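Local coordinates for petrobactin biosynthesis protein AsbB (Bacillus anthracis, PDB 3TO3), which catalyses the ATP-dependent condensation of spermidine with N(8)-citryl-spermidine or its 3,4-dihydroxybenzoyl derivative during petrobactin biosynthesis, at the interface of chains A and B. Sequence-based numbering; all coordinates share one arbitrary frame. Chains: chain A/B, Petrobactin biosynthesis protein AsbB.

Contact 1: the interface of chains A and B. Residues chain A 12, 15-16; chain B 263-264, 266.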
loop_
_atom_site.group_PDB
_atom_site.type_symbol
_atom_site.label_atom_id
_atom_site.label_comp_id
_atom_site.label_asym_id
_atom_site.label_seq_id
_atom_site.Cartn_x
_atom_site.Cartn_y
_atom_site.Cartn_z
ATOM N N LEU A 12 22.119 3.721 -0.926
ATOM C CA LEU A 12 22.669 4.525 0.157
ATOM C C LEU A 12 23.567 5.632 -0.348
ATOM O O LEU A 12 23.537 6.747 0.166
ATOM C CB LEU A 12 23.459 3.664 1.146
ATOM C CG LEU A 12 22.633 2.741 2.024
ATOM C CD1 LEU A 12 23.556 2.099 3.043
ATOM C CD2 LEU A 12 21.524 3.544 2.701
ATOM N N ILE A 15 21.502 8.597 -1.835
ATOM C CA ILE A 15 20.969 9.477 -0.802
ATOM C C ILE A 15 22.021 10.373 -0.149
ATOM O O ILE A 15 21.749 11.538 0.122
ATOM C CB ILE A 15 20.322 8.699 0.307
ATOM C CG1 ILE A 15 19.036 8.061 -0.161
ATOM C CG2 ILE A 15 20.043 9.607 1.492
ATOM C CD1 ILE A 15 18.528 7.157 0.891
ATOM N N GLU A 16 23.217 9.846 0.095
ATOM C CA GLU A 16 24.276 10.630 0.769
ATOM C C GLU A 16 24.948 11.643 -0.162
ATOM O O GLU A 16 25.772 12.431 0.258
ATOM C CB GLU A 16 25.324 9.716 1.399
ATOM C CG GLU A 16 24.795 8.767 2.479
ATOM C CD GLU A 16 25.536 7.417 2.500
ATOM O OE1 GLU A 16 26.556 7.269 1.785
ATOM O OE2 GLU A 16 25.093 6.492 3.224
ATOM N N ILE B 263 18.895 9.690 6.623
ATOM C CA ILE B 263 20.111 9.087 6.102
ATOM C C ILE B 263 21.044 10.160 5.545
ATOM O O ILE B 263 22.237 10.134 5.771
ATOM C CB ILE B 263 19.781 8.006 5.069
ATOM C CG1 ILE B 263 19.159 6.803 5.781
ATOM C CG2 ILE B 263 21.025 7.587 4.289
ATOM C CD1 ILE B 263 18.403 5.826 4.863
ATOM N N GLN B 264 20.481 11.123 4.829
ATOM C CA GLN B 264 21.247 12.227 4.262
ATOM C C GLN B 264 22.037 13.037 5.315
ATOM O O GLN B 264 23.189 13.404 5.103
ATOM C CB GLN B 264 20.302 13.159 3.474
ATOM C CG GLN B 264 20.760 14.631 3.376
ATOM C CD GLN B 264 21.933 14.759 2.488
ATOM O OE1 GLN B 264 22.171 13.870 1.667
ATOM N NE2 GLN B 264 22.698 15.853 2.630
ATOM N N LYS B 266 22.700 12.045 8.435
ATOM C CA LYS B 266 23.350 11.178 9.414
ATOM C C LYS B 266 22.640 11.100 10.749
ATOM O O LYS B 266 23.234 10.727 11.746
ATOM C CB LYS B 266 24.797 11.643 9.640
ATOM C CG LYS B 266 25.524 12.039 8.359
ATOM C CD LYS B 266 26.707 11.136 8.068
ATOM C CE LYS B 266 26.375 10.004 7.094
ATOM N NZ LYS B 266 26.357 10.466 5.648
#
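A:Ile15 and B:Ile263 meet in a two-fold symmetric homodimer interface, where the end of the N-terminal helix 6-16 of one subunit lies against the short helix 260-264 of the other and helps tie the pair together. At the centre of the patch the contact is apolar, methyl against methyl: CG2 of A:Ile15 lies 3.6 Å from CG2 of B:Ile263, and the two side chains cross at about a right angle. In A:Ile15 this branch is anti to the backbone N while CG1 lies beside it (chi1 -70°), so CG2 and CD1 can both face the partner; CD1 approaches CD1 of B:Ile263 more loosely, at 4.2 Å. The same CG2 methyl also rests 4.0 Å from CA of B:Gln264. One helical turn earlier, A:Leu12 reaches toward CG2 of B:Ile263 with its CD2, 4.4 Å away. The side-chain oxygen OE1 of B:Gln264 is modelled 2.8 Å from the carbonyl O of A:Ile15. Both atoms can only accept, so the placement is doubtful, and a turned-over amide, with NE2 donating, would be more sensible. A:Glu16 and B:Lys266 flank the isoleucines without forming a salt bridge: OE2 and NZ remain 4.8 Å apart, although their opposite charges probably attract. The lysine follows its helix with a left-handed backbone (phi 67°), and its repeatedly bent chain brings NZ back toward CG of the glutamate. For AsbB, this patch fastens the end of the N-terminal helix to the neighbouring subunit.

Contact 2: the interface of chains A and B. Residues chain A 251, 256, 263, 270; chain B 8, 12.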
loop_
_atom_site.group_PDB
_atom_site.type_symbol
_atom_site.label_atom_id
_atom_site.label_comp_id
_atom_site.label_asym_id
_atom_site.label_seq_id
_atom_site.Cartn_x
_atom_site.Cartn_y
_atom_site.Cartn_z
ATOM N N TRP A 251 1.844 -9.021 -12.797
ATOM C CA TRP A 251 1.573 -10.450 -12.592
ATOM C C TRP A 251 1.957 -10.972 -11.193
ATOM O O TRP A 251 1.130 -11.551 -10.450
ATOM C CB TRP A 251 2.242 -11.312 -13.689
ATOM C CG TRP A 251 2.108 -12.792 -13.429
ATOM C CD1 TRP A 251 3.105 -13.654 -13.043
ATOM C CD2 TRP A 251 0.901 -13.586 -13.524
ATOM N NE1 TRP A 251 2.592 -14.924 -12.909
ATOM C CE2 TRP A 251 1.250 -14.910 -13.198
ATOM C CE3 TRP A 251 -0.432 -13.294 -13.840
ATOM C CZ2 TRP A 251 0.302 -15.952 -13.172
ATOM C CZ3 TRP A 251 -1.361 -14.322 -13.829
ATOM C CH2 TRP A 251 -0.990 -15.639 -13.491
ATOM N N ILE A 256 -1.725 -12.418 -9.289
ATOM C CA ILE A 256 -1.657 -13.675 -8.525
ATOM C C ILE A 256 -2.390 -13.607 -7.184
ATOM O O ILE A 256 -3.148 -14.520 -6.870
ATOM C CB ILE A 256 -0.220 -14.142 -8.296
ATOM C CG1 ILE A 256 0.409 -14.561 -9.615
ATOM C CG2 ILE A 256 -0.195 -15.321 -7.396
ATOM C CD1 ILE A 256 1.556 -15.513 -9.407
ATOM N N ILE A 263 -7.761 -17.935 -10.815
ATOM C CA ILE A 263 -6.728 -18.886 -11.151
ATOM C C ILE A 263 -7.224 -20.259 -10.748
ATOM O O ILE A 263 -7.001 -21.225 -11.470
ATOM C CB ILE A 263 -5.374 -18.570 -10.474
ATOM C CG1 ILE A 263 -4.721 -17.332 -11.100
ATOM C CG2 ILE A 263 -4.423 -19.771 -10.580
ATOM C CD1 ILE A 263 -3.589 -16.793 -10.250
ATOM N N TYR A 270 -2.111 -19.318 -16.414
ATOM C CA TYR A 270 -0.756 -18.892 -16.669
ATOM C C TYR A 270 -0.207 -19.682 -17.846
ATOM O O TYR A 270 -0.292 -20.895 -17.858
ATOM C CB TYR A 270 0.132 -19.077 -15.414
ATOM C CG TYR A 270 1.597 -18.918 -15.744
ATOM C CD1 TYR A 270 2.169 -17.657 -15.824
ATOM C CD2 TYR A 270 2.401 -20.019 -16.017
ATOM C CE1 TYR A 270 3.509 -17.497 -16.143
ATOM C CE2 TYR A 270 3.736 -19.866 -16.346
ATOM C CZ TYR A 270 4.281 -18.590 -16.403
ATOM O OH TYR A 270 5.595 -18.398 -16.728
ATOM N N HIS B 8 7.726 -19.145 -8.065
ATOM C CA HIS B 8 6.562 -18.806 -8.856
ATOM C C HIS B 8 5.723 -20.065 -9.091
ATOM O O HIS B 8 4.518 -20.086 -8.845
ATOM C CB HIS B 8 6.993 -18.172 -10.174
ATOM C CG HIS B 8 5.858 -17.872 -11.100
ATOM N ND1 HIS B 8 5.638 -18.577 -12.261
ATOM C CD2 HIS B 8 4.882 -16.936 -11.039
ATOM C CE1 HIS B 8 4.579 -18.091 -12.879
ATOM N NE2 HIS B 8 4.098 -17.097 -12.156
ATOM N N LEU B 12 1.660 -20.895 -7.865
ATOM C CA LEU B 12 0.603 -21.281 -8.791
ATOM C C LEU B 12 0.007 -22.644 -8.449
ATOM O O LEU B 12 -1.209 -22.786 -8.402
ATOM C CB LEU B 12 1.101 -21.273 -10.223
ATOM C CG LEU B 12 1.151 -19.883 -10.820
ATOM C CD1 LEU B 12 1.562 -19.985 -12.291
ATOM C CD2 LEU B 12 -0.216 -19.261 -10.688
#
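B:His8 reaches from the N-terminal helix 6-15 of its subunit into an aromatic and aliphatic pocket of chain A, part of the dimer interface of this IucA/IucC-family siderophore synthetase. From CB, with CG anti to the backbone N (chi1 176°), the side chain carries its imidazole out between A:Trp251, A:Ile256 and A:Tyr270. On one limb of the ring, CD2 touches the CD1 methyl of A:Ile256 at 4.0 Å. On the other limb, CE1 of B:His8 points at a face of the A:Tyr270 ring, off centre, with CE1 of the tyrosine 3.5 Å away; the planes of the B:His8 and A:Tyr270 rings are turned 68° apart, edge-to-face. At the tip, NE2 of B:His8 accepts a hydrogen bond from the indole NE1 of A:Trp251, 2.7 Å long and nearly straight (177° at H). The acceptor lies in the indole plane, whereas the donor sits somewhat out of the imidazole plane. Accepting here probably requires the imidazole hydrogen to be on ND1. A:Ile256 also steadies the donor, its CG1 lying over one indole face. One turn along the helix, B:Leu12 presses CD1 against CB of A:Tyr270 at 3.6 Å, approaching from the same side as the imidazole, while its CD2 heads for CZ2 of A:Trp251 and CD1 of A:Ile263, the latter 4.2 Å off.

Contact 3: the interface of chains A and B. Residues chain A 4, 8, 175-176; chain B 251-252, 256.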
loop_
_atom_site.group_PDB
_atom_site.type_symbol
_atom_site.label_atom_id
_atom_site.label_comp_id
_atom_site.label_asym_id
_atom_site.label_seq_id
_atom_site.Cartn_x
_atom_site.Cartn_y
_atom_site.Cartn_z
HETATM N N MSE A 4 22.439 -8.112 1.493
HETATM C CA MSE A 4 22.702 -6.706 1.172
HETATM C C MSE A 4 23.772 -6.590 0.069
HETATM O O MSE A 4 24.974 -6.628 0.350
HETATM C CB MSE A 4 23.103 -5.874 2.426
HETATM C CG MSE A 4 21.957 -5.414 3.417
HETATM SE SE MSE A 4 20.092 -5.208 2.739
HETATM C CE MSE A 4 19.250 -6.775 3.528
ATOM N N HIS A 8 21.847 -2.231 -2.984
ATOM C CA HIS A 8 21.694 -1.688 -1.655
ATOM C C HIS A 8 22.692 -0.565 -1.453
ATOM O O HIS A 8 22.322 0.495 -0.992
ATOM C CB HIS A 8 21.922 -2.768 -0.574
ATOM C CG HIS A 8 21.791 -2.224 0.812
ATOM N ND1 HIS A 8 22.852 -2.142 1.685
ATOM C CD2 HIS A 8 20.740 -1.646 1.439
ATOM C CE1 HIS A 8 22.452 -1.573 2.807
ATOM N NE2 HIS A 8 21.174 -1.265 2.684
ATOM N N TYR A 175 12.765 0.189 -3.372
ATOM C CA TYR A 175 13.963 0.423 -4.199
ATOM C C TYR A 175 14.387 -0.702 -5.213
ATOM O O TYR A 175 14.780 -0.405 -6.352
ATOM C CB TYR A 175 15.139 0.901 -3.329
ATOM C CG TYR A 175 16.011 -0.206 -2.803
ATOM C CD1 TYR A 175 16.993 -0.781 -3.596
ATOM C CD2 TYR A 175 15.910 -0.629 -1.480
ATOM C CE1 TYR A 175 17.851 -1.783 -3.084
ATOM C CE2 TYR A 175 16.751 -1.632 -0.968
ATOM C CZ TYR A 175 17.709 -2.207 -1.775
ATOM O OH TYR A 175 18.524 -3.194 -1.262
ATOM N N ARG A 176 14.279 -1.973 -4.828
ATOM C CA ARG A 176 14.638 -3.043 -5.760
ATOM C C ARG A 176 13.692 -3.129 -6.979
ATOM O O ARG A 176 14.164 -3.183 -8.098
ATOM C CB ARG A 176 14.836 -4.410 -5.075
ATOM C CG ARG A 176 15.658 -4.342 -3.795
ATOM C CD ARG A 176 16.035 -5.741 -3.303
ATOM N NE ARG A 176 17.021 -6.310 -4.209
ATOM C CZ ARG A 176 18.339 -6.143 -4.083
ATOM N NH1 ARG A 176 18.834 -5.453 -3.062
ATOM N NH2 ARG A 176 19.163 -6.684 -4.975
ATOM N N TRP B 251 13.900 -2.513 6.892
ATOM C CA TRP B 251 14.979 -1.622 6.466
ATOM C C TRP B 251 14.854 -1.316 4.974
ATOM O O TRP B 251 14.872 -0.166 4.566
ATOM C CB TRP B 251 16.362 -2.205 6.798
ATOM C CG TRP B 251 17.520 -1.460 6.212
ATOM C CD1 TRP B 251 18.342 -1.896 5.227
ATOM C CD2 TRP B 251 17.992 -0.150 6.573
ATOM N NE1 TRP B 251 19.285 -0.955 4.936
ATOM C CE2 TRP B 251 19.101 0.130 5.748
ATOM C CE3 TRP B 251 17.578 0.817 7.504
ATOM C CZ2 TRP B 251 19.816 1.348 5.818
ATOM C CZ3 TRP B 251 18.295 2.023 7.589
ATOM C CH2 TRP B 251 19.404 2.272 6.743
ATOM N N GLU B 252 14.706 -2.347 4.168
ATOM C CA GLU B 252 14.702 -2.144 2.730
ATOM C C GLU B 252 13.397 -1.628 2.153
ATOM O O GLU B 252 13.393 -1.074 1.065
ATOM C CB GLU B 252 15.034 -3.452 2.026
ATOM C CG GLU B 252 16.467 -3.856 2.120
ATOM C CD GLU B 252 16.734 -5.092 1.289
ATOM O OE1 GLU B 252 16.456 -6.200 1.791
ATOM O OE2 GLU B 252 17.192 -4.955 0.131
ATOM N N ILE B 256 14.617 2.825 4.505
ATOM C CA ILE B 256 15.419 3.454 3.466
ATOM C C ILE B 256 14.594 4.437 2.667
ATOM O O ILE B 256 15.069 5.520 2.322
ATOM C CB ILE B 256 16.009 2.432 2.481
ATOM C CG1 ILE B 256 17.079 1.600 3.154
ATOM C CG2 ILE B 256 16.705 3.133 1.350
ATOM C CD1 ILE B 256 17.984 0.903 2.177
HETATM O O HOH W 1 12.950 0.972 -0.915
#
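At the start of helix 175-181, the backbone N of A:Tyr175 faces the carbonyl O of B:Glu252 in helix 248-258, and water 1 bridges them, 2.6 Å from that N and 2.9 Å from that O. Beyond this bridge, the side chain of B:Glu252 runs extended past CG (chi2 -175°) and crosses the tyrosine obliquely, CG lying 3.8 Å from CE2 of A:Tyr175. At its end, OE2 takes a hydrogen bond of 2.6 Å from the phenol OH of A:Tyr175 on its anti lone pair, away from OE1. A:Arg176 adds a long salt bridge, NH1 to OE2 at 3.6 Å, with its guanidinium turned 73° to the carboxylate. Its CG lies over one face of A:Tyr175, helping to fix the ring, and NH1 also donates weakly to the phenol. Phenol and guanidinium together would favour a charged carboxylate. Selenomethionine A:Met4 meets the glutamate from the opposite direction to the glutamate's own, SE against CD of B:Glu252 at 3.7 Å. That same selenium lies over one face of A:His8, toward the rim, and NE2 of A:His8 accepts from NE1 of B:Trp251 at 3.0 Å, repeating the pair of the twin site. Helix 248-258 is thus met on the partner by both the N-terminal segment with its helix 6-16 and the beginning of helix 175-181.

Contact 1 and contact 3 are neighbours, their C-alpha centres about 13 Å apart, because helix 6-16 of chain A runs through both. Contact 2 lies about 37 Å from contact 1 and 26 Å from contact 3, across the two-fold axis, with the chain roles exchanged. It reuses residues of both: Leu12 and Ile263 appear in contacts 1 and 2, while His8, Trp251 and Ile256 appear in contacts 2 and 3. Each N-terminal helix therefore packs against the partner's helices 248-258 and 260-264, with contact 3 adding helix 175-181, and this reciprocal packing of N-terminal segments helps hold the homodimer together.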